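Local coordinates for protein phosphonopyruvate hydrolase (Variovorax sp., PDB 2HJP) that hydrolyses phosphonopyruvate to pyruvate and phosphate, cleaving its phosphorus-carbon bond with the help of a divalent metal ion such as magnesium, at residues L78-D83 with S105-E110; G38-G43 with I231-N236; S61-M66 with P97-A102. One frame throughout, in Å; residues are numbered along the deposited sequence.

Interaction 1. Residues L78-D83 with S105-E110; sequences LIADID and SAIVME. With MG (magnesium ion), chain C; PPR (phosphonopyruvate), chain G.
Asp-83 and Glu-110 meet where two neighbouring parallel strands of the TIM barrel reach the magnesium site. Earlier in the strands, Ala-80 N bonds to Ala-106 O (2.8 Å), and Val-108 N returns to Ala-80 O. Glu-110 N then bonds to Asp-83 O (2.9 Å). The Glu-110 side chain packs on this oxygen. CB is only loosely near Asp-83 O. CG touches it at 3.4 Å, and a bend at chi2 (-145°) keeps CD close by. OE2 at the tip lies within hydrogen-bonding distance of two waters. One of these is a magnesium ligand, 2.8 Å from Glu-110 OE2 and also 2.8 Å from Asp-81 OD1. OE2 has a long, weak ion pair with Arg-155 as well. An alanine here would probably leave the metal-bound water without its carboxylate neighbour on this strand and Arg-155 without its weak partner. Asp-81 binds magnesium directly through OD2 (2.1 Å). Its OD1 accepts from Asp-83 N (3.0 Å) in an Asx turn, which helps fix the carboxylate. Asp-81 OD1 and Glu-110 OE2 are like charges 4.5 Å apart. The cation and its water probably temper their repulsion and make this cluster of acids tolerable.

Interaction 2. Residues G38-G43 with I231-N236; sequences GIWGSG and IVIYGN. With PPR (phosphonopyruvate), chain G.
Trp-40 and Ile-233 carry this contact, their side chains crossing at about a right angle. Ile-233 lays its CG2 methyl over one face of the indole. The methyl sits 3.4 Å from the centroid of the five-membered ring of Trp-40, 16° off the ring normal, which makes a CH-pi contact. The packing is tight: Ile-233 CG2 is 3.3 Å from Trp-40 CD1. CG of Trp-40 is anti to the backbone N (chi1 165°), which sets it against the same methyl. The other branch of Ile-233 ends in CD1, which rests against Trp-40 CB at 3.8 Å. CA of Ser-42 lies above the opposite face of the indole, offset toward the rim. The ring is thus held between Ile-233 and the backbone of its own strand end.

The edge of the indole faces polar groups. Gly-235 O lies in the ring plane, 3.5 Å from Trp-40 CD1. NE1 of Trp-40 donates to O1 of phosphonopyruvate at 2.9 Å. Ser-42 OG donates to the same ligand oxygen, O1, at 2.7 Å, so two donors grip one carboxylate atom. Ser-42 is also an N-cap, and its OG bonds to Glu-45 N. Gly-41, the centre of an inverse gamma turn, links the two donor residues. No hydrogen bond joins the two segments directly. Both help line the substrate pocket at the C-terminal end of the barrel.

Strands 38-41 and 229-234 are not neighbours in the closed sheet. Strand 17-21 runs between them, with Ala-21 against Trp-40 and Ala-19 against Ile-233. On its other side strand 38-41 pairs with strand 78-81, and Trp-40 packs on Ile-79 and Asp-81. Asn-236 sits at the N-cap position of helix 237-256, and Tyr-234 packs on Ile-259 of the second subunit.

Interaction 3. Residues S61-M66 with P97-A102; sequences STHLEM and PQYEAA
His-63 meets Tyr-99 through a short hydrogen bond between two helices on the outside of the barrel. CG of His-63 is anti to the backbone N and lies 3.6 Å from Tyr-99 OH. ND1 of His-63 and OH of Tyr-99 are 2.6 Å apart in a nearly straight bond (162°). Either atom could be the donor. The hydroxyl lies at the edge of the imidazole, near its plane. The two rings meet rim to rim, with centroids 5.5 Å apart and planes at 40°. Neither covers the face of the other. The second ring nitrogen of His-63, NE2, is bonded to Gly-41 O, so both nitrogens of this buried imidazole have partners.

Leu-64 follows and buries the most surface of any residue in the contact. Its CD1 methyl sits squarely over the centre of the Tyr-99 ring, 3.8 Å from the centroid. This is a CH-pi contact. The same methyl touches CB of Ala-102, with Leu-64 CD1 and Ala-102 CB 3.7 Å apart. Leu-64 CD2 reaches the side of Gln-98 and lies 3.9 Å from its CB. Leu-64 thus fits between Gln-98, Tyr-99 and Ala-102, which form one side of the second helix. Tyr-99 is held at its hydroxyl by His-63 and across one face by Leu-64.

The axes of the two short helical segments approach to 9.9 Å, and they run in similar directions, 30° apart. Helices 60-71 and 89-102 come before and after strand 78-81 in the chain. Tyr-99 also packs on Ala-80 and Ile-82, and on Ile-107 of strand 106-110. His-63 also touches Leu-46 of helix 43-49.

How the interactions relate
Interactions 1 and 2 share the sheet and the ligand. Their centres are about 9 Å apart, and strands 38-41 and 78-81 pair through Gly-41 N and Ile-79 O (2.8 Å). Interaction 2 holds the carboxylate of phosphonopyruvate, while interaction 1 brings the magnesium ion that the substrate chelates. Gly-43 N also bonds to Asp-81 OD2, the metal ligand. Interaction 3 lies in the helix layer outside the strands, its centre about 10 Å from that of interaction 1. His-63 reaches both: NE2 meets Gly-41 O at 2.9 Å, and CE1 touches Asp-81 O. Its side chain is about 8 Å from magnesium, as a second-shell residue would be.

Interaction 1. Residues L78-D83 with S105-E110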
ATOM      1  N   LEU A  78      14.285  12.641  10.591  1.00 14.94           N
ATOM      2  CA  LEU A  78      13.972  11.217  10.682  1.00 14.16           C
ATOM      3  C   LEU A  78      15.178  10.502  10.065  1.00 15.11           C
ATOM      4  O   LEU A  78      15.591  10.833   8.934  1.00 14.80           O
ATOM      5  CB  LEU A  78      12.719  10.893   9.824  1.00 14.06           C
ATOM      6  CG  LEU A  78      12.496   9.398   9.580  1.00 17.38           C
ATOM      7  CD1 LEU A  78      12.349   8.674  10.921  1.00 15.43           C
ATOM      8  CD2 LEU A  78      11.195   9.230   8.671  1.00 15.82           C
ATOM      9  N   ILE A  79      15.729   9.551  10.810  1.00 15.16           N
ATOM     10  CA  ILE A  79      16.829   8.729  10.383  1.00 15.28           C
ATOM     11  C   ILE A  79      16.131   7.395  10.107  1.00 17.23           C
ATOM     12  O   ILE A  79      15.601   6.767  11.050  1.00 16.99           O
ATOM     13  CB  ILE A  79      17.818   8.530  11.527  1.00 16.52           C
ATOM     14  CG1 ILE A  79      18.346   9.880  12.017  1.00 16.82           C
ATOM     15  CG2 ILE A  79      18.928   7.556  11.075  1.00 12.59           C
ATOM     16  CD1 ILE A  79      17.402  10.640  12.940  1.00 30.41           C
ATOM     17  N   ALA A  80      16.106   6.967   8.840  1.00 16.26           N
ATOM     18  CA  ALA A  80      15.464   5.698   8.497  1.00 16.94           C
ATOM     19  C   ALA A  80      16.430   4.503   8.419  1.00 16.72           C
ATOM     20  O   ALA A  80      17.508   4.603   7.816  1.00 16.22           O
ATOM     21  CB  ALA A  80      14.721   5.859   7.140  1.00 16.65           C
ATOM     22  N   ASP A  81      16.010   3.371   9.006  1.00 15.80           N
ATOM     23  CA  ASP A  81      16.749   2.119   8.970  1.00 16.30           C
ATOM     24  C   ASP A  81      16.438   1.382   7.624  1.00 17.09           C
ATOM     25  O   ASP A  81      15.299   0.992   7.391  1.00 18.35           O
ATOM     26  CB  ASP A  81      16.272   1.251  10.145  1.00 16.94           C
ATOM     27  CG  ASP A  81      16.992  -0.080  10.253  1.00 17.21           C
ATOM     28  OD1 ASP A  81      17.852  -0.424   9.405  1.00 17.45           O
ATOM     29  OD2 ASP A  81      16.664  -0.802  11.230  1.00 19.02           O
ATOM     30  N   ILE A  82      17.417   1.208   6.732  1.00 16.52           N
ATOM     31  CA  ILE A  82      17.113   0.477   5.487  1.00 17.24           C
ATOM     32  C   ILE A  82      17.802  -0.877   5.444  1.00 17.07           C
ATOM     33  O   ILE A  82      18.107  -1.428   4.369  1.00 18.37           O
ATOM     34  CB  ILE A  82      17.426   1.334   4.206  1.00 15.96           C
ATOM     35  CG1 ILE A  82      18.907   1.703   4.146  1.00 16.43           C
ATOM     36  CG2 ILE A  82      16.566   2.608   4.264  1.00 19.48           C
ATOM     37  CD1 ILE A  82      19.380   2.241   2.798  1.00 14.41           C
ATOM     38  N   ASP A  83      18.035  -1.423   6.632  1.00 18.82           N
ATOM     39  CA  ASP A  83      18.636  -2.750   6.788  1.00 21.87           C
ATOM     40  C   ASP A  83      19.878  -2.897   5.920  1.00 21.56           C
ATOM     41  O   ASP A  83      20.830  -2.138   6.138  1.00 22.49           O
ATOM     42  CB  ASP A  83      17.608  -3.840   6.446  1.00 24.87           C
ATOM     43  CG  ASP A  83      16.490  -4.005   7.548  1.00 31.09           C
ATOM     44  OD1 ASP A  83      15.743  -5.025   7.438  1.00 36.33           O
ATOM     45  OD2 ASP A  83      16.311  -3.149   8.492  1.00 29.93           O
ATOM     46  N   SER A 105      15.718  12.134   6.618  1.00 13.90           N
ATOM     47  CA  SER A 105      16.883  13.017   6.495  1.00 16.09           C
ATOM     48  C   SER A 105      18.210  12.186   6.434  1.00 15.86           C
ATOM     49  O   SER A 105      19.284  12.727   6.067  1.00 18.46           O
ATOM     50  CB  SER A 105      16.925  14.027   7.643  1.00 11.20           C
ATOM     51  OG  SER A 105      15.962  15.083   7.447  1.00 13.09           O
ATOM     52  N   ALA A 106      18.096  10.878   6.709  1.00 14.83           N
ATOM     53  CA  ALA A 106      19.245   9.952   6.697  1.00 13.65           C
ATOM     54  C   ALA A 106      18.741   8.540   6.561  1.00 16.35           C
ATOM     55  O   ALA A 106      17.548   8.262   6.845  1.00 16.31           O
ATOM     56  CB  ALA A 106      19.995  10.049   8.032  1.00 11.57           C
ATOM     57  N   ILE A 107      19.657   7.658   6.144  1.00 17.02           N
ATOM     58  CA  ILE A 107      19.388   6.239   6.092  1.00 16.18           C
ATOM     59  C   ILE A 107      20.629   5.641   6.748  1.00 15.50           C
ATOM     60  O   ILE A 107      21.691   6.249   6.778  1.00 19.23           O
ATOM     61  CB  ILE A 107      19.203   5.669   4.675  1.00 14.36           C
ATOM     62  CG1 ILE A 107      20.316   6.107   3.687  1.00 16.51           C
ATOM     63  CG2 ILE A 107      17.863   6.158   4.175  1.00 14.53           C
ATOM     64  CD1 ILE A 107      21.642   5.389   3.858  1.00 17.04           C
ATOM     65  N   VAL A 108      20.419   4.489   7.370  1.00 15.97           N
ATOM     66  CA  VAL A 108      21.449   3.668   8.020  1.00 13.42           C
ATOM     67  C   VAL A 108      21.343   2.334   7.244  1.00 15.39           C
ATOM     68  O   VAL A 108      20.283   1.709   7.171  1.00 14.75           O
ATOM     69  CB  VAL A 108      21.163   3.414   9.515  1.00 15.25           C
ATOM     70  CG1 VAL A 108      22.215   2.345  10.124  1.00 14.05           C
ATOM     71  CG2 VAL A 108      21.279   4.723  10.249  1.00 14.62           C
ATOM     72  N   MET A 109      22.478   1.887   6.706  1.00 16.41           N
ATOM     73  CA  MET A 109      22.577   0.651   5.930  1.00 16.48           C
ATOM     74  C   MET A 109      23.777  -0.141   6.522  1.00 16.38           C
ATOM     75  O   MET A 109      24.848   0.418   6.723  1.00 17.26           O
ATOM     76  CB  MET A 109      22.829   0.979   4.445  1.00 16.85           C
ATOM     77  CG  MET A 109      22.846  -0.227   3.590  1.00 17.89           C
ATOM     78  SD  MET A 109      22.922   0.113   1.834  1.00 20.33           S
ATOM     79  CE  MET A 109      24.280   1.292   1.728  1.00 16.84           C
ATOM     80  N   GLU A 110      23.565  -1.408   6.843  1.00 16.79           N
ATOM     81  CA  GLU A 110      24.618  -2.262   7.464  1.00 18.84           C
ATOM     82  C   GLU A 110      25.291  -3.197   6.482  1.00 18.09           C
ATOM     83  O   GLU A 110      24.737  -3.530   5.409  1.00 19.12           O
ATOM     84  CB  GLU A 110      23.985  -3.092   8.601  1.00 16.86           C
ATOM     85  CG  GLU A 110      22.889  -4.038   8.049  1.00 20.88           C
ATOM     86  CD  GLU A 110      21.715  -4.209   9.035  1.00 23.91           C
ATOM     87  OE1 GLU A 110      21.154  -5.307   9.080  1.00 26.13           O
ATOM     88  OE2 GLU A 110      21.376  -3.245   9.764  1.00 24.83           O
TER
HETATM   89 MG    MG C 292      17.312  -2.506  12.225  1.00 23.08          MG
HETATM   90  C1  PPR G 291      16.819  -1.317  14.709  1.00 20.18           C
HETATM   91  O1  PPR G 291      16.373  -0.580  15.682  1.00 17.46           O
HETATM   92  O2' PPR G 291      16.132  -1.836  13.871  1.00 17.68           O
HETATM   93  C2  PPR G 291      18.311  -1.467  14.688  1.00 21.75           C
HETATM   94  C3  PPR G 291      19.172  -1.501  15.747  1.00 23.63           C
HETATM   95  O2  PPR G 291      18.800  -1.593  13.454  1.00 18.90           O
HETATM   96  P   PPR G 291      19.233  -3.244  16.384  1.00 26.69           P
HETATM   97  O1P PPR G 291      19.829  -4.057  15.202  1.00 25.43           O
HETATM   98  O2P PPR G 291      17.770  -3.625  16.739  1.00 26.79           O
HETATM   99  O3P PPR G 291      20.168  -3.197  17.499  1.00 26.75           O
HETATM  100  O   HOH W   1      13.599  14.033   8.151  1.00 18.65           O
HETATM  101  O   HOH W   2      18.763  -2.719  10.693  1.00 20.62           O
HETATM  102  O   HOH W   3      21.173  -0.483   8.950  1.00 18.78           O
HETATM  103  O   HOH W   4      15.862  -3.644  11.162  1.00 20.59           O
HETATM  104  O   HOH W   5      17.819  -4.360  13.070  1.00 20.72           O

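Interaction 2. Residues G38-G43 with I231-N236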
ATOM      1  N   GLY A  38      15.975  13.726  17.054  1.00 14.97           N
ATOM      2  CA  GLY A  38      15.409  13.175  15.841  1.00 14.57           C
ATOM      3  C   GLY A  38      14.686  11.845  16.136  1.00 15.67           C
ATOM      4  O   GLY A  38      14.700  11.355  17.295  1.00 14.66           O
ATOM      5  N   ILE A  39      14.040  11.302  15.115  1.00 13.62           N
ATOM      6  CA  ILE A  39      13.328  10.046  15.196  1.00 14.25           C
ATOM      7  C   ILE A  39      14.162   8.932  14.525  1.00 13.20           C
ATOM      8  O   ILE A  39      14.802   9.179  13.494  1.00 13.73           O
ATOM      9  CB  ILE A  39      11.940  10.157  14.455  1.00 17.37           C
ATOM     10  CG1 ILE A  39      11.114  11.320  15.045  1.00 16.01           C
ATOM     11  CG2 ILE A  39      11.187   8.798  14.511  1.00 15.03           C
ATOM     12  CD1 ILE A  39      10.712  11.201  16.532  1.00 17.95           C
ATOM     13  N   TRP A  40      14.182   7.737  15.131  1.00 15.16           N
ATOM     14  CA  TRP A  40      14.881   6.580  14.568  1.00 14.14           C
ATOM     15  C   TRP A  40      13.753   5.678  14.004  1.00 15.98           C
ATOM     16  O   TRP A  40      12.931   5.118  14.776  1.00 15.83           O
ATOM     17  CB  TRP A  40      15.679   5.868  15.683  1.00 14.24           C
ATOM     18  CG  TRP A  40      16.169   4.487  15.389  1.00 13.93           C
ATOM     19  CD1 TRP A  40      16.023   3.388  16.184  1.00 14.71           C
ATOM     20  CD2 TRP A  40      16.953   4.052  14.259  1.00 16.21           C
ATOM     21  NE1 TRP A  40      16.664   2.295  15.628  1.00 13.23           N
ATOM     22  CE2 TRP A  40      17.232   2.674  14.449  1.00 15.22           C
ATOM     23  CE3 TRP A  40      17.446   4.696  13.111  1.00 16.69           C
ATOM     24  CZ2 TRP A  40      17.990   1.925  13.532  1.00 15.15           C
ATOM     25  CZ3 TRP A  40      18.197   3.970  12.194  1.00 16.01           C
ATOM     26  CH2 TRP A  40      18.464   2.587  12.404  1.00 18.28           C
ATOM     27  N   GLY A  41      13.715   5.549  12.677  1.00 14.10           N
ATOM     28  CA  GLY A  41      12.686   4.734  12.024  1.00 16.11           C
ATOM     29  C   GLY A  41      13.146   3.292  11.995  1.00 13.78           C
ATOM     30  O   GLY A  41      13.423   2.700  10.984  1.00 14.31           O
ATOM     31  N   SER A  42      13.212   2.748  13.187  1.00 13.41           N
ATOM     32  CA  SER A  42      13.656   1.410  13.505  1.00 13.38           C
ATOM     33  C   SER A  42      12.988   0.221  12.767  1.00 14.90           C
ATOM     34  O   SER A  42      11.789   0.078  12.825  1.00 14.83           O
ATOM     35  CB  SER A  42      13.423   1.203  15.022  1.00 10.59           C
ATOM     36  OG  SER A  42      13.779  -0.140  15.354  1.00 13.21           O
ATOM     37  N   GLY A  43      13.766  -0.626  12.099  1.00 15.27           N
ATOM     38  CA  GLY A  43      13.176  -1.819  11.471  1.00 16.41           C
ATOM     39  C   GLY A  43      12.773  -2.848  12.552  1.00 16.82           C
ATOM     40  O   GLY A  43      11.825  -3.591  12.402  1.00 17.47           O
ATOM     41  N   ILE A 231      26.067  11.054  17.417  1.00 18.12           N
ATOM     42  CA  ILE A 231      24.686  10.644  17.519  1.00 15.50           C
ATOM     43  C   ILE A 231      24.479   9.457  18.438  1.00 15.51           C
ATOM     44  O   ILE A 231      25.225   8.523  18.366  1.00 16.98           O
ATOM     45  CB  ILE A 231      24.148  10.229  16.099  1.00 16.95           C
ATOM     46  CG1 ILE A 231      24.114  11.427  15.177  1.00 16.58           C
ATOM     47  CG2 ILE A 231      22.735   9.677  16.181  1.00 13.98           C
ATOM     48  CD1 ILE A 231      24.069  11.094  13.684  1.00 21.86           C
ATOM     49  N   VAL A 232      23.497   9.504  19.331  1.00 16.10           N
ATOM     50  CA  VAL A 232      23.196   8.315  20.082  1.00 15.87           C
ATOM     51  C   VAL A 232      21.763   7.930  19.691  1.00 17.36           C
ATOM     52  O   VAL A 232      20.866   8.795  19.585  1.00 15.14           O
ATOM     53  CB  VAL A 232      23.279   8.526  21.566  1.00 16.99           C
ATOM     54  CG1 VAL A 232      22.516   9.705  21.933  1.00 15.42           C
ATOM     55  CG2 VAL A 232      22.759   7.237  22.290  1.00 17.49           C
ATOM     56  N   ILE A 233      21.531   6.646  19.435  1.00 16.73           N
ATOM     57  CA  ILE A 233      20.158   6.223  19.048  1.00 15.69           C
ATOM     58  C   ILE A 233      19.574   5.285  20.132  1.00 16.87           C
ATOM     59  O   ILE A 233      20.256   4.332  20.543  1.00 16.54           O
ATOM     60  CB  ILE A 233      20.194   5.416  17.701  1.00 15.96           C
ATOM     61  CG1 ILE A 233      20.463   6.400  16.522  1.00 21.00           C
ATOM     62  CG2 ILE A 233      18.839   4.630  17.455  1.00 14.09           C
ATOM     63  CD1 ILE A 233      19.269   7.045  15.835  1.00 32.49           C
ATOM     64  N   TYR A 234      18.340   5.571  20.577  1.00 15.21           N
ATOM     65  CA  TYR A 234      17.620   4.687  21.525  1.00 14.86           C
ATOM     66  C   TYR A 234      16.864   3.764  20.598  1.00 15.32           C
ATOM     67  O   TYR A 234      15.838   4.110  19.982  1.00 16.66           O
ATOM     68  CB  TYR A 234      16.801   5.553  22.437  1.00 15.04           C
ATOM     69  CG  TYR A 234      17.766   6.351  23.316  1.00 15.11           C
ATOM     70  CD1 TYR A 234      18.610   5.701  24.198  1.00 18.14           C
ATOM     71  CD2 TYR A 234      17.843   7.742  23.219  1.00 16.96           C
ATOM     72  CE1 TYR A 234      19.532   6.427  24.992  1.00 19.04           C
ATOM     73  CE2 TYR A 234      18.757   8.501  24.003  1.00 18.29           C
ATOM     74  CZ  TYR A 234      19.596   7.808  24.884  1.00 20.17           C
ATOM     75  OH  TYR A 234      20.497   8.513  25.629  1.00 20.37           O
ATOM     76  N   GLY A 235      17.405   2.573  20.492  1.00 13.63           N
ATOM     77  CA  GLY A 235      16.923   1.654  19.483  1.00 15.85           C
ATOM     78  C   GLY A 235      15.571   1.038  19.505  1.00 17.40           C
ATOM     79  O   GLY A 235      14.985   0.857  18.413  1.00 16.86           O
ATOM     80  N   ASN A 236      15.045   0.733  20.706  1.00 16.48           N
ATOM     81  CA  ASN A 236      13.744   0.035  20.742  1.00 16.60           C
ATOM     82  C   ASN A 236      12.941   0.232  22.035  1.00 17.56           C
ATOM     83  O   ASN A 236      12.111  -0.597  22.390  1.00 17.79           O
ATOM     84  CB  ASN A 236      14.007  -1.499  20.520  1.00 15.38           C
ATOM     85  CG  ASN A 236      15.027  -2.106  21.548  1.00 15.48           C
ATOM     86  OD1 ASN A 236      15.202  -1.573  22.631  1.00 19.46           O
ATOM     87  ND2 ASN A 236      15.694  -3.232  21.169  1.00 17.49           N
TER
HETATM   88  C1  PPR G 291      16.819  -1.317  14.709  1.00 20.18           C
HETATM   89  O1  PPR G 291      16.373  -0.580  15.682  1.00 17.46           O
HETATM   90  O2' PPR G 291      16.132  -1.836  13.871  1.00 17.68           O
HETATM   91  C2  PPR G 291      18.311  -1.467  14.688  1.00 21.75           C
HETATM   92  C3  PPR G 291      19.172  -1.501  15.747  1.00 23.63           C
HETATM   93  O2  PPR G 291      18.800  -1.593  13.454  1.00 18.90           O
HETATM   94  P   PPR G 291      19.233  -3.244  16.384  1.00 26.69           P
HETATM   95  O1P PPR G 291      19.829  -4.057  15.202  1.00 25.43           O
HETATM   96  O2P PPR G 291      17.770  -3.625  16.739  1.00 26.79           O
HETATM   97  O3P PPR G 291      20.168  -3.197  17.499  1.00 26.75           O

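Interaction 3. Residues S61-M66 with P97-A102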
ATOM      1  N   SER A  61       8.044  -1.925   1.471  1.00 19.04           N
ATOM      2  CA  SER A  61       6.984  -0.938   1.280  1.00 20.56           C
ATOM      3  C   SER A  61       6.302  -0.528   2.638  1.00 18.50           C
ATOM      4  O   SER A  61       5.981   0.656   2.907  1.00 16.85           O
ATOM      5  CB  SER A  61       5.993  -1.552   0.294  1.00 21.05           C
ATOM      6  OG  SER A  61       4.926  -0.683   0.126  1.00 29.44           O
ATOM      7  N   THR A  62       6.130  -1.492   3.523  1.00 18.07           N
ATOM      8  CA  THR A  62       5.504  -1.186   4.778  1.00 17.75           C
ATOM      9  C   THR A  62       6.414  -0.196   5.528  1.00 15.93           C
ATOM     10  O   THR A  62       5.933   0.801   6.077  1.00 16.50           O
ATOM     11  CB  THR A  62       5.274  -2.449   5.597  1.00 19.17           C
ATOM     12  OG1 THR A  62       4.269  -3.244   4.934  1.00 21.80           O
ATOM     13  CG2 THR A  62       4.807  -2.118   7.003  1.00 17.06           C
ATOM     14  N   HIS A  63       7.715  -0.438   5.485  1.00 13.87           N
ATOM     15  CA  HIS A  63       8.605   0.444   6.182  1.00 14.91           C
ATOM     16  C   HIS A  63       8.711   1.851   5.518  1.00 15.03           C
ATOM     17  O   HIS A  63       8.566   2.917   6.195  1.00 15.49           O
ATOM     18  CB  HIS A  63       9.979  -0.241   6.324  1.00 12.21           C
ATOM     19  CG  HIS A  63      11.002   0.612   7.029  1.00 14.36           C
ATOM     20  ND1 HIS A  63      11.861   1.462   6.369  1.00 12.19           N
ATOM     21  CD2 HIS A  63      11.256   0.771   8.354  1.00 14.08           C
ATOM     22  CE1 HIS A  63      12.602   2.119   7.243  1.00 15.21           C
ATOM     23  NE2 HIS A  63      12.256   1.725   8.462  1.00 15.30           N
ATOM     24  N   LEU A  64       8.832   1.863   4.199  1.00 14.82           N
ATOM     25  CA  LEU A  64       8.942   3.123   3.453  1.00 12.83           C
ATOM     26  C   LEU A  64       7.697   3.953   3.697  1.00 13.25           C
ATOM     27  O   LEU A  64       7.806   5.154   3.977  1.00 12.06           O
ATOM     28  CB  LEU A  64       9.128   2.827   1.933  1.00 13.35           C
ATOM     29  CG  LEU A  64       8.994   4.096   1.062  1.00 13.78           C
ATOM     30  CD1 LEU A  64      10.154   5.065   1.419  1.00 11.44           C
ATOM     31  CD2 LEU A  64       9.089   3.720  -0.449  1.00 11.94           C
ATOM     32  N   GLU A  65       6.503   3.337   3.640  1.00 12.96           N
ATOM     33  CA  GLU A  65       5.280   4.138   3.894  1.00 14.45           C
ATOM     34  C   GLU A  65       5.188   4.644   5.356  1.00 13.84           C
ATOM     35  O   GLU A  65       4.696   5.728   5.594  1.00 13.09           O
ATOM     36  CB  GLU A  65       4.024   3.346   3.480  1.00 16.66           C
ATOM     37  CG  GLU A  65       4.037   3.127   1.968  1.00 20.54           C
ATOM     38  CD  GLU A  65       4.285   4.485   1.158  1.00 23.52           C
ATOM     39  OE1 GLU A  65       3.666   5.552   1.413  1.00 25.75           O
ATOM     40  OE2 GLU A  65       5.063   4.481   0.212  1.00 25.32           O
ATOM     41  N   MET A  66       5.667   3.849   6.309  1.00 13.26           N
ATOM     42  CA  MET A  66       5.685   4.284   7.690  1.00 12.53           C
ATOM     43  C   MET A  66       6.643   5.476   7.784  1.00 13.11           C
ATOM     44  O   MET A  66       6.387   6.360   8.584  1.00 13.89           O
ATOM     45  CB  MET A  66       6.174   3.144   8.641  1.00  9.73           C
ATOM     46  CG  MET A  66       6.175   3.589  10.145  1.00 13.05           C
ATOM     47  SD  MET A  66       4.628   4.441  10.627  1.00 17.67           S
ATOM     48  CE  MET A  66       3.554   2.944  10.753  1.00 12.05           C
ATOM     49  N   PRO A  97      16.490   7.224  -3.221  1.00 18.11           N
ATOM     50  CA  PRO A  97      15.698   8.382  -3.624  1.00 18.44           C
ATOM     51  C   PRO A  97      14.239   8.228  -3.090  1.00 18.16           C
ATOM     52  O   PRO A  97      13.583   9.215  -2.838  1.00 19.61           O
ATOM     53  CB  PRO A  97      15.773   8.355  -5.181  1.00 18.72           C
ATOM     54  CG  PRO A  97      17.031   7.572  -5.466  1.00 17.95           C
ATOM     55  CD  PRO A  97      17.090   6.525  -4.361  1.00 19.27           C
ATOM     56  N   GLN A  98      13.746   7.001  -2.931  1.00 15.01           N
ATOM     57  CA  GLN A  98      12.392   6.848  -2.365  1.00 16.62           C
ATOM     58  C   GLN A  98      12.318   7.245  -0.899  1.00 15.58           C
ATOM     59  O   GLN A  98      11.381   7.928  -0.507  1.00 14.73           O
ATOM     60  CB  GLN A  98      11.874   5.434  -2.523  1.00 17.40           C
ATOM     61  CG  GLN A  98      11.583   5.123  -3.966  1.00 17.65           C
ATOM     62  CD  GLN A  98      11.221   3.668  -4.133  1.00 22.15           C
ATOM     63  OE1 GLN A  98      12.069   2.810  -4.502  1.00 24.99           O
ATOM     64  NE2 GLN A  98       9.986   3.362  -3.840  1.00 21.21           N
ATOM     65  N   TYR A  99      13.326   6.863  -0.127  1.00 15.43           N
ATOM     66  CA  TYR A  99      13.392   7.246   1.305  1.00 18.36           C
ATOM     67  C   TYR A  99      13.578   8.777   1.426  1.00 17.33           C
ATOM     68  O   TYR A  99      12.895   9.440   2.207  1.00 16.57           O
ATOM     69  CB  TYR A  99      14.498   6.489   1.998  1.00 18.21           C
ATOM     70  CG  TYR A  99      14.004   5.174   2.492  1.00 17.29           C
ATOM     71  CD1 TYR A  99      13.376   5.073   3.742  1.00 16.47           C
ATOM     72  CD2 TYR A  99      14.062   4.023   1.666  1.00 16.09           C
ATOM     73  CE1 TYR A  99      12.785   3.841   4.164  1.00 15.45           C
ATOM     74  CE2 TYR A  99      13.480   2.781   2.095  1.00 17.09           C
ATOM     75  CZ  TYR A  99      12.853   2.695   3.344  1.00 18.07           C
ATOM     76  OH  TYR A  99      12.435   1.429   3.789  1.00 15.65           O
ATOM     77  N   GLU A 100      14.446   9.346   0.584  1.00 17.02           N
ATOM     78  CA  GLU A 100      14.627  10.813   0.566  1.00 17.25           C
ATOM     79  C   GLU A 100      13.312  11.510   0.214  1.00 17.74           C
ATOM     80  O   GLU A 100      12.844  12.411   0.932  1.00 16.71           O
ATOM     81  CB  GLU A 100      15.696  11.220  -0.460  1.00 17.90           C
ATOM     82  CG  GLU A 100      16.018  12.729  -0.390  1.00 21.11           C
ATOM     83  CD  GLU A 100      17.209  13.098  -1.279  1.00 20.49           C
ATOM     84  OE1 GLU A 100      17.627  12.259  -2.100  1.00 25.63           O
ATOM     85  OE2 GLU A 100      17.722  14.228  -1.179  1.00 24.61           O
ATOM     86  N   ALA A 101      12.665  11.043  -0.850  1.00 18.17           N
ATOM     87  CA  ALA A 101      11.398  11.635  -1.239  1.00 18.64           C
ATOM     88  C   ALA A 101      10.339  11.437  -0.151  1.00 18.99           C
ATOM     89  O   ALA A 101       9.450  12.308  -0.032  1.00 17.68           O
ATOM     90  CB  ALA A 101      10.910  11.048  -2.568  1.00 17.85           C
ATOM     91  N   ALA A 102      10.420  10.344   0.627  1.00 17.04           N
ATOM     92  CA  ALA A 102       9.454  10.103   1.737  1.00 17.71           C
ATOM     93  C   ALA A 102       9.658  11.140   2.896  1.00 18.24           C
ATOM     94  O   ALA A 102       8.789  11.306   3.775  1.00 17.69           O
ATOM     95  CB  ALA A 102       9.598   8.643   2.287  1.00 16.24           C
TER